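Side-chain contacts in hypothetical protein (Ruminococcus gnavus, PDB 4QAN), which is of unknown function but adopts a cystatin-like fold, as a divergent member of the NTF2-like superfamily, and probably binds a metal ion: residues E145-C150 with S154-F159; K169-S172 with G176-Y179; V225-Y230 with L237-A242; G333-T338 with E372-T377. All coordinates share one frame; numbering follows the deposited sequence.

Interactions 1 and 2 lie on one side of the chain's centre and both reach the same antiparallel sheet, through the neighbouring strands 153-164 and 167-172; Phe-159 of interaction 1 packs on Ser-172 and Ile-170 of interaction 2. Interactions 3 and 4 lie on the other side, their nearest atoms about 7 Å apart; strand 334-344, which supplies one half of interaction 4, also packs against Val-225 and Ile-229 of interaction 3. Interactions 1, 2 and 4 are buried, whereas interaction 3 is buried at its aromatic end alone. Chemistry follows place: a backbone ladder in interaction 1, a histidine against a loop in interaction 2, a water bridge between helices in interaction 3, and plain side-chain packing of helix on sheet in interaction 4.

Interaction 1: E145-C150 with S154-F159; sequences EIYVKC and SYRLGF
The carbonyl oxygen of Val-148 accepts two hydrogen bonds from the opposite strand, one from the backbone N of Tyr-155 at 2.9 Å and a longer one from Ser-154 OG at 3.3 Å. The two donors approach from opposite faces of the carbonyl plane, each tilted about 30° from it. Ser-154 OG is brought there by a chi1 of -174°, which lays the hydroxyl beside its own carbonyl carbon. The ladder continues with Val-148 N to Tyr-155 O and with the reciprocal pair between Ile-146 and Leu-157, in which Leu-157 N lies 2.6 Å from Ile-146 O.

Side chains alternate between the two faces. On one, Tyr-147 and Arg-156 run side by side in the same direction: Arg-156 CG lies over a face of the phenol ring, and CD reaches to 3.5 Å from Tyr-147 OH. The aliphatic part of the arginine makes the contact, and the guanidinium plane stands 70° from the ring, not stacked on it. The other face carries Ile-146, Val-148, Tyr-155 and Leu-157; here Val-148 CG1 meets Leu-157 CD1 at 4.2 Å, the two side chains crossing at about a right angle. Ile-146 CD1 is placed over a face of the Phe-159 ring, but closer than carbons normally sit, so the fine geometry is doubtful. Cys-150 CB meets the edge of the Tyr-155 ring in its plane, 4.0 Å from CE1. Val-31, Leu-35 and Met-34 of helix 27-39 cover Ile-146, Leu-157 and Phe-159. The arrangement is that of an antiparallel beta hairpin, strands 140-150 and 153-164, whose apolar face receives a helix, as in the curved sheet of the cystatin-like fold.

Interaction 2: K169-S172 with G176-Y179; sequences KIHS and GLLY
The chain turns a corner at His-171, where His-171 and Ser-172 form a classic beta bulge opposite Thr-160; across the contact the CA atoms of Ser-172 and Leu-178 are 5.0 Å apart. From this corner the imidazole of His-171 reaches the loop, its chi1 of 175° carrying the ring away from the backbone N. NE2 comes to 3.2 Å from the backbone N of Leu-178 and to 3.8 Å from Leu-177 CD2, while Leu-177 CA sits at the ring edge, in its plane. The other ring nitrogen, ND1, has a weak hydrogen bond to Thr-55 OG1. Leu-178 approaches obliquely, with CB 3.8 Å from His-171 NE2 and 3.7 Å from the carbonyl O of the same histidine.

Ser-172 meets the loop through CB, which lies 3.6 Å from Gly-176 O, and through OG, 3.8 Å from Leu-178 CA. Beyond the loop, Met-94 and Tyr-98 of helix 87-108 pack on Leu-178. The clear hydrogen bonds of the polar groups lead into the surrounding fold, from Ser-172 OG to Lys-174 O and Gln-101 NE2 and from Gly-176 O to the hydroxyl of Thr-160, while the imidazole packs among Leu-177 and Leu-178.

Interaction 3: V225-Y230 with L237-A242; sequences VEQFIY and LTRALA
Phe-228 turns the edge of its ring to the backbone of the neighbouring helix, with CD1 3.5 Å from the carbonyl O of Ala-240, which lies in the ring plane. Its chi1 of 171° sets CG opposite the backbone N and carries the ring across the gap, where CE1 also meets Ala-240 CB at 4.1 Å. The geometry is consistent with a weak C-H...O contact from the ring edge, beside a small methyl. The CA atoms of Phe-228 and Ala-240 are 5.2 Å apart, a close approach consistent with the small alanine side chain.

Helices 221-234 and 237-242 follow each other in the chain as an alpha-helical hairpin, and helix 254-275 closes its buried side through Tyr-263 and Met-270 on Phe-228 and Leu-267 on Ala-240. Toward the surface the chemistry becomes polar. Arg-239 runs extended from CG to NE, and NE donates to a water at 2.6 Å; the same water donates to Gln-227 O at 2.8 Å, bridging the helices. The Gln-227 chain bends at chi2, -59°, bringing NE2 to the guanidinium edge, 3.4 Å from Arg-239 NH2. Both are donors, so they only touch, with amide and guanidinium planes 62° apart, and Glu-218 lies near the arginine as a weak, long ion pair.

Interaction 4: G333-T338 with E372-T377; sequences GKNYLT and EESRKT
Asn-335 and Ser-374 form the close part of the contact, where the strand side chain lies against the hydroxyl of the helix. Ser-374 OG is 3.2 Å from Asn-335 CG and 3.4 Å from Asn-335 CB, and Ser-374 CB packs on the same amide at 3.6 Å from OD1. With chi1 at -175°, the serine hydroxyl is swung over to the asparagine, but the angle at Asn-335 ND2 is too poor for a hydrogen bond. The amide is instead fixed from outside, OD1 by Lys-371 NZ and ND2 by Tyr-329 O, while Ile-308 backs both residues.

One helical turn on, the packing is looser: Leu-337 CD1 and Thr-377 CG2 meet obliquely at 4.1 Å. Thr-377 can offer its methyl because OG1 is turned back to its own helix, donating to Glu-373 O at 2.7 Å. The far side of the helix is exposed, and there Arg-375 NH2 pairs with Glu-372 OE2 at 2.8 Å. The Leu-337 side chain is about 10 Å from that of Ser-360, a magnesium-binding residue, though this chain holds no magnesium. A short helix, 371-378, is thus laid by one side on a curved sheet, a helix-on-sheet arrangement consistent with the cystatin-like, NTF2-like fold.

Interaction 1: E145-C150 with S154-F159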
loop_
_atom_site.group_PDB
_atom_site.type_symbol
_atom_site.label_atom_id
_atom_site.label_comp_id
_atom_site.label_asym_id
_atom_site.label_seq_id
_atom_site.Cartn_x
_atom_site.Cartn_y
_atom_site.Cartn_z
ATOM N N GLU A 145 11.984 -21.565 7.495
ATOM C CA GLU A 145 12.938 -21.788 6.428
ATOM C C GLU A 145 12.324 -22.816 5.495
ATOM O O GLU A 145 11.868 -23.871 5.944
ATOM C CB GLU A 145 14.245 -22.342 6.986
ATOM C CG GLU A 145 14.916 -21.478 8.042
ATOM C CD GLU A 145 16.206 -22.098 8.549
ATOM O OE1 GLU A 145 16.403 -23.319 8.358
ATOM O OE2 GLU A 145 17.029 -21.365 9.136
ATOM N N ILE A 146 12.327 -22.522 4.200
ATOM C CA ILE A 146 11.671 -23.384 3.224
ATOM C C ILE A 146 12.687 -23.837 2.183
ATOM O O ILE A 146 13.336 -23.015 1.550
ATOM C CB ILE A 146 10.501 -22.645 2.550
ATOM C CG1 ILE A 146 9.532 -22.114 3.611
ATOM C CG2 ILE A 146 9.759 -23.542 1.568
ATOM C CD1 ILE A 146 8.670 -20.981 3.114
ATOM N N TYR A 147 12.823 -25.149 2.024
ATOM C CA TYR A 147 13.738 -25.716 1.042
ATOM C C TYR A 147 12.938 -26.233 -0.145
ATOM O O TYR A 147 12.101 -27.125 -0.002
ATOM C CB TYR A 147 14.587 -26.836 1.669
ATOM C CG TYR A 147 15.446 -26.339 2.815
ATOM C CD1 TYR A 147 16.724 -25.839 2.586
ATOM C CD2 TYR A 147 14.966 -26.334 4.124
ATOM C CE1 TYR A 147 17.507 -25.364 3.629
ATOM C CE2 TYR A 147 15.740 -25.860 5.176
ATOM C CZ TYR A 147 17.011 -25.375 4.923
ATOM O OH TYR A 147 17.793 -24.897 5.953
ATOM N N VAL A 148 13.194 -25.659 -1.311
ATOM C CA VAL A 148 12.527 -26.074 -2.535
ATOM C C VAL A 148 13.544 -26.483 -3.591
ATOM O O VAL A 148 14.739 -26.262 -3.421
ATOM C CB VAL A 148 11.624 -24.958 -3.094
ATOM C CG1 VAL A 148 10.599 -24.543 -2.045
ATOM C CG2 VAL A 148 12.445 -23.759 -3.565
ATOM N N LYS A 149 13.050 -27.069 -4.680
ATOM C CA LYS A 149 13.894 -27.549 -5.772
ATOM C C LYS A 149 13.325 -27.145 -7.132
ATOM O O LYS A 149 12.129 -27.323 -7.378
ATOM C CB LYS A 149 14.013 -29.067 -5.693
ATOM C CG LYS A 149 14.657 -29.704 -6.912
ATOM C CD LYS A 149 14.705 -31.209 -6.775
ATOM C CE LYS A 149 15.267 -31.852 -8.027
ATOM N NZ LYS A 149 15.264 -33.332 -7.907
ATOM N N CYS A 150 14.181 -26.606 -8.005
ATOM C CA CYS A 150 13.786 -26.236 -9.371
ATOM C C CYS A 150 14.808 -26.740 -10.386
ATOM O O CYS A 150 15.812 -26.081 -10.643
ATOM C CB CYS A 150 13.623 -24.725 -9.497
ATOM S SG CYS A 150 12.446 -24.030 -8.314
ATOM N N SER A 154 18.523 -26.306 -5.905
ATOM C CA SER A 154 17.820 -26.271 -4.627
ATOM C C SER A 154 17.964 -24.857 -4.053
ATOM O O SER A 154 19.042 -24.270 -4.131
ATOM C CB SER A 154 18.412 -27.309 -3.667
ATOM O OG SER A 154 17.667 -27.394 -2.464
ATOM N N TYR A 155 16.886 -24.302 -3.502
ATOM C CA TYR A 155 16.941 -22.970 -2.867
ATOM C C TYR A 155 16.326 -22.991 -1.467
ATOM O O TYR A 155 15.476 -23.833 -1.168
ATOM C CB TYR A 155 16.223 -21.914 -3.722
ATOM C CG TYR A 155 16.641 -21.883 -5.175
ATOM C CD1 TYR A 155 15.981 -22.659 -6.122
ATOM C CD2 TYR A 155 17.691 -21.080 -5.601
ATOM C CE1 TYR A 155 16.354 -22.638 -7.453
ATOM C CE2 TYR A 155 18.073 -21.052 -6.932
ATOM C CZ TYR A 155 17.400 -21.831 -7.852
ATOM O OH TYR A 155 17.768 -21.812 -9.175
ATOM N N ARG A 156 16.774 -22.075 -0.609
ATOM C CA ARG A 156 16.144 -21.867 0.692
ATOM C C ARG A 156 15.385 -20.550 0.651
ATOM O O ARG A 156 15.890 -19.555 0.126
ATOM C CB ARG A 156 17.170 -21.862 1.843
ATOM C CG ARG A 156 16.569 -21.480 3.199
ATOM C CD ARG A 156 17.488 -21.739 4.388
ATOM N NE ARG A 156 18.779 -21.062 4.280
ATOM C CZ ARG A 156 18.979 -19.755 4.456
ATOM N NH1 ARG A 156 17.974 -18.934 4.748
ATOM N NH2 ARG A 156 20.201 -19.256 4.326
ATOM N N LEU A 157 14.170 -20.544 1.191
ATOM C CA LEU A 157 13.397 -19.310 1.312
ATOM C C LEU A 157 13.088 -19.074 2.779
ATOM O O LEU A 157 13.085 -20.010 3.568
ATOM C CB LEU A 157 12.100 -19.396 0.513
ATOM C CG LEU A 157 12.173 -20.001 -0.891
ATOM C CD1 LEU A 157 10.791 -20.422 -1.365
ATOM C CD2 LEU A 157 12.794 -19.020 -1.866
ATOM N N GLY A 158 12.837 -17.820 3.141
ATOM C CA GLY A 158 12.428 -17.484 4.498
ATOM C C GLY A 158 11.113 -16.742 4.482
ATOM O O GLY A 158 11.050 -15.626 3.992
ATOM N N PHE A 159 10.053 -17.365 4.992
ATOM C CA PHE A 159 8.770 -16.676 5.158
ATOM C C PHE A 159 8.515 -16.363 6.635
ATOM O O PHE A 159 8.813 -17.182 7.527
ATOM C CB PHE A 159 7.585 -17.515 4.629
ATOM C CG PHE A 159 7.596 -17.782 3.139
ATOM C CD1 PHE A 159 8.527 -17.195 2.280
ATOM C CD2 PHE A 159 6.619 -18.603 2.586
ATOM C CE1 PHE A 159 8.509 -17.455 0.919
ATOM C CE2 PHE A 159 6.594 -18.865 1.220
ATOM C CZ PHE A 159 7.539 -18.290 0.387
#

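Interaction 2: K169-S172 with G176-Y179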
loop_
_atom_site.group_PDB
_atom_site.type_symbol
_atom_site.label_atom_id
_atom_site.label_comp_id
_atom_site.label_asym_id
_atom_site.label_seq_id
_atom_site.Cartn_x
_atom_site.Cartn_y
_atom_site.Cartn_z
ATOM N N LYS A 169 -1.562 -16.532 8.290
ATOM C CA LYS A 169 -1.269 -15.965 6.989
ATOM C C LYS A 169 0.208 -15.616 6.884
ATOM O O LYS A 169 0.920 -15.546 7.882
ATOM C CB LYS A 169 -2.145 -14.738 6.725
ATOM C CG LYS A 169 -3.594 -15.096 6.411
ATOM C CD LYS A 169 -4.212 -14.110 5.450
ATOM C CE LYS A 169 -5.667 -14.434 5.200
ATOM N NZ LYS A 169 -6.307 -13.277 4.529
ATOM N N ILE A 170 0.675 -15.415 5.660
ATOM C CA ILE A 170 2.052 -15.012 5.453
ATOM C C ILE A 170 2.155 -13.505 5.614
ATOM O O ILE A 170 1.530 -12.778 4.864
ATOM C CB ILE A 170 2.533 -15.369 4.043
ATOM C CG1 ILE A 170 2.431 -16.879 3.813
ATOM C CG2 ILE A 170 3.950 -14.854 3.820
ATOM C CD1 ILE A 170 3.093 -17.728 4.875
ATOM N N HIS A 171 2.935 -13.048 6.593
ATOM C CA HIS A 171 3.227 -11.620 6.750
ATOM C C HIS A 171 4.279 -11.157 5.755
ATOM O O HIS A 171 4.235 -10.015 5.271
ATOM C CB HIS A 171 3.735 -11.308 8.161
ATOM C CG HIS A 171 4.162 -9.888 8.327
ATOM N ND1 HIS A 171 3.272 -8.838 8.265
ATOM C CD2 HIS A 171 5.385 -9.337 8.493
ATOM C CE1 HIS A 171 3.923 -7.700 8.411
ATOM N NE2 HIS A 171 5.208 -7.975 8.551
ATOM N N SER A 172 5.258 -12.015 5.489
ATOM C CA SER A 172 6.304 -11.686 4.533
ATOM C C SER A 172 6.841 -12.920 3.849
ATOM O O SER A 172 6.955 -13.975 4.469
ATOM C CB SER A 172 7.440 -10.937 5.220
ATOM O OG SER A 172 8.363 -10.424 4.277
ATOM N N GLY A 176 11.891 -11.621 8.298
ATOM C CA GLY A 176 11.626 -10.390 9.035
ATOM C C GLY A 176 10.291 -9.758 8.686
ATOM O O GLY A 176 9.342 -10.446 8.292
ATOM N N LEU A 177 10.221 -8.438 8.839
ATOM C CA LEU A 177 9.020 -7.688 8.560
ATOM C C LEU A 177 8.934 -7.359 7.083
ATOM O O LEU A 177 9.955 -7.115 6.424
ATOM C CB LEU A 177 9.000 -6.371 9.354
ATOM C CG LEU A 177 8.864 -6.411 10.877
ATOM C CD1 LEU A 177 8.753 -4.991 11.411
ATOM C CD2 LEU A 177 7.665 -7.238 11.337
ATOM N N LEU A 178 7.702 -7.314 6.585
ATOM C CA LEU A 178 7.402 -6.875 5.220
ATOM C C LEU A 178 8.144 -5.590 4.817
ATOM O O LEU A 178 8.557 -5.452 3.670
ATOM C CB LEU A 178 5.899 -6.664 5.065
ATOM C CG LEU A 178 5.375 -6.264 3.685
ATOM C CD1 LEU A 178 5.686 -7.335 2.652
ATOM C CD2 LEU A 178 3.877 -5.979 3.743
ATOM N N TYR A 179 8.333 -4.658 5.745
ATOM C CA TYR A 179 8.862 -3.350 5.362
ATOM C C TYR A 179 10.377 -3.244 5.442
ATOM O O TYR A 179 10.931 -2.180 5.161
ATOM C CB TYR A 179 8.210 -2.238 6.186
ATOM C CG TYR A 179 6.755 -2.502 6.487
ATOM C CD1 TYR A 179 5.792 -2.441 5.495
ATOM C CD2 TYR A 179 6.359 -2.844 7.763
ATOM C CE1 TYR A 179 4.465 -2.703 5.778
ATOM C CE2 TYR A 179 5.043 -3.111 8.055
ATOM C CZ TYR A 179 4.102 -3.040 7.067
ATOM O OH TYR A 179 2.806 -3.322 7.405
#

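Interaction 3: V225-Y230 with L237-A242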
loop_
_atom_site.group_PDB
_atom_site.type_symbol
_atom_site.label_atom_id
_atom_site.label_comp_id
_atom_site.label_asym_id
_atom_site.label_seq_id
_atom_site.Cartn_x
_atom_site.Cartn_y
_atom_site.Cartn_z
ATOM N N VAL A 225 -10.698 17.819 -8.968
ATOM C CA VAL A 225 -9.936 18.201 -7.791
ATOM C C VAL A 225 -10.878 18.438 -6.611
ATOM O O VAL A 225 -10.603 17.981 -5.491
ATOM C CB VAL A 225 -9.080 19.465 -8.069
ATOM C CG1 VAL A 225 -8.389 19.948 -6.808
ATOM C CG2 VAL A 225 -8.058 19.172 -9.158
ATOM N N GLU A 226 -11.992 19.123 -6.873
ATOM C CA GLU A 226 -13.002 19.394 -5.840
ATOM C C GLU A 226 -13.567 18.110 -5.220
ATOM O O GLU A 226 -13.667 18.005 -3.994
ATOM C CB GLU A 226 -14.131 20.268 -6.392
ATOM C CG GLU A 226 -13.722 21.735 -6.584
ATOM C CD GLU A 226 -14.477 22.466 -7.708
ATOM O OE1 GLU A 226 -15.475 21.922 -8.244
ATOM O OE2 GLU A 226 -14.062 23.597 -8.082
ATOM N N GLN A 227 -13.904 17.126 -6.043
ATOM C CA GLN A 227 -14.527 15.923 -5.517
ATOM C C GLN A 227 -13.538 15.005 -4.876
ATOM O O GLN A 227 -13.911 14.260 -3.990
ATOM C CB GLN A 227 -15.319 15.159 -6.580
ATOM C CG GLN A 227 -16.701 15.731 -6.870
ATOM C CD GLN A 227 -17.583 15.758 -5.632
ATOM O OE1 GLN A 227 -17.907 16.828 -5.134
ATOM N NE2 GLN A 227 -17.961 14.571 -5.122
ATOM N N PHE A 228 -12.296 15.024 -5.364
ATOM C CA PHE A 228 -11.163 14.354 -4.721
ATOM C C PHE A 228 -10.980 14.844 -3.279
ATOM O O PHE A 228 -10.949 14.048 -2.342
ATOM C CB PHE A 228 -9.912 14.616 -5.567
ATOM C CG PHE A 228 -8.608 14.182 -4.933
ATOM C CD1 PHE A 228 -8.262 12.842 -4.863
ATOM C CD2 PHE A 228 -7.693 15.124 -4.484
ATOM C CE1 PHE A 228 -7.045 12.452 -4.328
ATOM C CE2 PHE A 228 -6.474 14.732 -3.951
ATOM C CZ PHE A 228 -6.158 13.388 -3.866
ATOM N N ILE A 229 -10.923 16.160 -3.095
ATOM C CA ILE A 229 -10.857 16.741 -1.751
ATOM C C ILE A 229 -12.107 16.458 -0.905
ATOM O O ILE A 229 -12.007 16.257 0.295
ATOM C CB ILE A 229 -10.531 18.254 -1.821
ATOM C CG1 ILE A 229 -9.129 18.451 -2.438
ATOM C CG2 ILE A 229 -10.645 18.923 -0.457
ATOM C CD1 ILE A 229 -7.992 17.733 -1.732
ATOM N N TYR A 230 -13.277 16.405 -1.521
ATOM C CA TYR A 230 -14.492 16.072 -0.796
ATOM C C TYR A 230 -14.420 14.636 -0.273
ATOM O O TYR A 230 -14.821 14.360 0.864
ATOM C CB TYR A 230 -15.728 16.236 -1.687
ATOM C CG TYR A 230 -17.048 15.840 -1.019
ATOM C CD1 TYR A 230 -17.589 16.612 0.003
ATOM C CD2 TYR A 230 -17.746 14.685 -1.417
ATOM C CE1 TYR A 230 -18.787 16.258 0.615
ATOM C CE2 TYR A 230 -18.946 14.315 -0.814
ATOM C CZ TYR A 230 -19.467 15.104 0.195
ATOM O OH TYR A 230 -20.652 14.762 0.794
ATOM N N LEU A 237 -11.599 7.319 1.005
ATOM C CA LEU A 237 -10.276 7.300 0.410
ATOM C C LEU A 237 -10.177 6.364 -0.790
ATOM O O LEU A 237 -9.316 6.544 -1.661
ATOM C CB LEU A 237 -9.215 7.009 1.458
ATOM C CG LEU A 237 -9.063 8.053 2.581
ATOM C CD1 LEU A 237 -7.741 7.851 3.300
ATOM C CD2 LEU A 237 -9.146 9.495 2.089
ATOM N N THR A 238 -11.068 5.390 -0.864
ATOM C CA THR A 238 -11.141 4.563 -2.050
ATOM C C THR A 238 -11.590 5.343 -3.270
ATOM O O THR A 238 -11.041 5.166 -4.338
ATOM C CB THR A 238 -12.059 3.374 -1.846
ATOM O OG1 THR A 238 -11.608 2.688 -0.687
ATOM C CG2 THR A 238 -11.989 2.433 -3.018
ATOM N N ARG A 239 -12.580 6.203 -3.090
ATOM C CA ARG A 239 -13.047 7.076 -4.143
ATOM C C ARG A 239 -11.958 8.090 -4.496
ATOM O O ARG A 239 -11.740 8.429 -5.671
ATOM C CB ARG A 239 -14.333 7.759 -3.674
ATOM C CG ARG A 239 -15.045 8.577 -4.710
ATOM C CD ARG A 239 -16.429 9.013 -4.207
ATOM N NE ARG A 239 -16.871 10.234 -4.882
ATOM C CZ ARG A 239 -17.453 10.286 -6.080
ATOM N NH1 ARG A 239 -17.717 9.170 -6.767
ATOM N NH2 ARG A 239 -17.795 11.472 -6.584
ATOM N N ALA A 240 -11.244 8.550 -3.481
ATOM C CA ALA A 240 -10.091 9.402 -3.715
ATOM C C ALA A 240 -9.081 8.726 -4.651
ATOM O O ALA A 240 -8.528 9.382 -5.551
ATOM C CB ALA A 240 -9.436 9.792 -2.410
ATOM N N LEU A 241 -8.849 7.426 -4.463
ATOM C CA LEU A 241 -7.894 6.722 -5.326
ATOM C C LEU A 241 -8.466 6.535 -6.733
ATOM O O LEU A 241 -7.755 6.742 -7.716
ATOM C CB LEU A 241 -7.526 5.371 -4.747
ATOM C CG LEU A 241 -6.804 5.415 -3.403
ATOM C CD1 LEU A 241 -6.815 4.024 -2.784
ATOM C CD2 LEU A 241 -5.387 5.949 -3.516
ATOM N N ALA A 242 -9.753 6.176 -6.816
ATOM C CA ALA A 242 -10.474 6.084 -8.098
ATOM C C ALA A 242 -10.277 7.288 -9.036
ATOM O O ALA A 242 -10.251 7.119 -10.252
ATOM C CB ALA A 242 -11.957 5.875 -7.858
HETATM O O HOH W 1 -16.093 12.568 -3.902
#

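Interaction 4: G333-T338 with E372-T377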
loop_
_atom_site.group_PDB
_atom_site.type_symbol
_atom_site.label_atom_id
_atom_site.label_comp_id
_atom_site.label_asym_id
_atom_site.label_seq_id
_atom_site.Cartn_x
_atom_site.Cartn_y
_atom_site.Cartn_z
ATOM N N GLY A 333 -7.760 26.292 9.111
ATOM C CA GLY A 333 -7.442 27.706 9.206
ATOM C C GLY A 333 -6.050 28.076 8.758
ATOM O O GLY A 333 -5.720 29.260 8.703
ATOM N N LYS A 334 -5.216 27.084 8.474
ATOM C CA LYS A 334 -3.894 27.341 7.912
ATOM C C LYS A 334 -3.955 27.083 6.431
ATOM O O LYS A 334 -4.576 26.120 5.997
ATOM C CB LYS A 334 -2.822 26.481 8.585
ATOM C CG LYS A 334 -2.641 26.844 10.052
ATOM C CD LYS A 334 -1.399 26.226 10.670
ATOM C CE LYS A 334 -1.064 26.896 11.998
ATOM N NZ LYS A 334 0.224 26.413 12.562
ATOM N N ASN A 335 -3.320 27.964 5.666
ATOM C CA ASN A 335 -3.399 27.963 4.207
ATOM C C ASN A 335 -2.211 27.296 3.563
ATOM O O ASN A 335 -1.064 27.539 3.954
ATOM C CB ASN A 335 -3.499 29.390 3.686
ATOM C CG ASN A 335 -4.692 30.108 4.242
ATOM O OD1 ASN A 335 -4.559 31.130 4.917
ATOM N ND2 ASN A 335 -5.871 29.556 3.995
ATOM N N TYR A 336 -2.501 26.464 2.563
ATOM C CA TYR A 336 -1.480 25.725 1.840
ATOM C C TYR A 336 -1.738 25.794 0.343
ATOM O O TYR A 336 -2.839 26.122 -0.104
ATOM C CB TYR A 336 -1.473 24.259 2.277
ATOM C CG TYR A 336 -1.102 24.060 3.725
ATOM C CD1 TYR A 336 -2.068 24.139 4.732
ATOM C CD2 TYR A 336 0.216 23.818 4.098
ATOM C CE1 TYR A 336 -1.731 23.966 6.066
ATOM C CE2 TYR A 336 0.567 23.647 5.433
ATOM C CZ TYR A 336 -0.408 23.724 6.412
ATOM O OH TYR A 336 -0.071 23.557 7.729
ATOM N N LEU A 337 -0.697 25.492 -0.418
ATOM C CA LEU A 337 -0.807 25.278 -1.837
ATOM C C LEU A 337 -0.351 23.848 -2.144
ATOM O O LEU A 337 0.608 23.354 -1.554
ATOM C CB LEU A 337 0.074 26.262 -2.583
ATOM C CG LEU A 337 -0.262 26.447 -4.063
ATOM C CD1 LEU A 337 -1.445 27.401 -4.223
ATOM C CD2 LEU A 337 0.935 26.977 -4.835
ATOM N N THR A 338 -1.041 23.189 -3.066
ATOM C CA THR A 338 -0.501 22.001 -3.706
ATOM C C THR A 338 -0.686 22.063 -5.206
ATOM O O THR A 338 -1.418 22.901 -5.703
ATOM C CB THR A 338 -1.217 20.738 -3.231
ATOM O OG1 THR A 338 -2.532 20.686 -3.824
ATOM C CG2 THR A 338 -1.286 20.722 -1.710
ATOM N N GLU A 372 -1.299 36.615 3.928
ATOM C CA GLU A 372 -1.025 37.553 2.837
ATOM C C GLU A 372 -0.872 36.783 1.523
ATOM O O GLU A 372 -1.583 37.041 0.557
ATOM C CB GLU A 372 0.251 38.350 3.146
ATOM C CG GLU A 372 0.619 39.408 2.119
ATOM C CD GLU A 372 -0.429 40.496 1.992
ATOM O OE1 GLU A 372 -1.099 40.823 3.004
ATOM O OE2 GLU A 372 -0.579 41.028 0.871
ATOM N N GLU A 373 0.044 35.819 1.502
ATOM C CA GLU A 373 0.263 34.999 0.317
ATOM C C GLU A 373 -1.022 34.287 -0.157
ATOM O O GLU A 373 -1.277 34.184 -1.354
ATOM C CB GLU A 373 1.365 33.964 0.590
ATOM C CG GLU A 373 2.761 34.552 0.704
ATOM C CD GLU A 373 3.779 33.590 1.303
ATOM O OE1 GLU A 373 3.515 32.366 1.370
ATOM O OE2 GLU A 373 4.857 34.069 1.715
ATOM N N SER A 374 -1.821 33.791 0.787
ATOM C CA SER A 374 -3.041 33.045 0.463
ATOM C C SER A 374 -4.085 33.945 -0.185
ATOM O O SER A 374 -4.786 33.524 -1.099
ATOM C CB SER A 374 -3.625 32.431 1.730
ATOM O OG SER A 374 -4.743 31.621 1.441
ATOM N N ARG A 375 -4.187 35.183 0.296
ATOM C CA ARG A 375 -5.150 36.138 -0.247
ATOM C C ARG A 375 -4.745 36.624 -1.636
ATOM O O ARG A 375 -5.601 36.813 -2.500
ATOM C CB ARG A 375 -5.322 37.340 0.684
ATOM C CG ARG A 375 -6.474 38.261 0.276
ATOM C CD ARG A 375 -6.604 39.486 1.171
ATOM N NE ARG A 375 -5.311 40.069 1.532
ATOM C CZ ARG A 375 -4.500 40.733 0.703
ATOM N NH1 ARG A 375 -4.816 40.912 -0.578
ATOM N NH2 ARG A 375 -3.349 41.215 1.162
ATOM N N LYS A 376 -3.448 36.849 -1.838
ATOM C CA LYS A 376 -2.936 37.233 -3.157
ATOM C C LYS A 376 -3.163 36.135 -4.193
ATOM O O LYS A 376 -3.503 36.423 -5.344
ATOM C CB LYS A 376 -1.440 37.579 -3.086
ATOM C CG LYS A 376 -1.143 38.886 -2.363
ATOM C CD LYS A 376 -1.708 40.077 -3.125
ATOM C CE LYS A 376 -1.691 41.340 -2.290
ATOM N NZ LYS A 376 -2.521 42.395 -2.925
ATOM N N THR A 377 -2.967 34.886 -3.775
ATOM C CA THR A 377 -3.151 33.736 -4.643
ATOM C C THR A 377 -4.630 33.559 -5.002
ATOM O O THR A 377 -4.966 33.312 -6.162
ATOM C CB THR A 377 -2.607 32.457 -3.968
ATOM O OG1 THR A 377 -1.232 32.647 -3.594
ATOM C CG2 THR A 377 -2.717 31.260 -4.895
#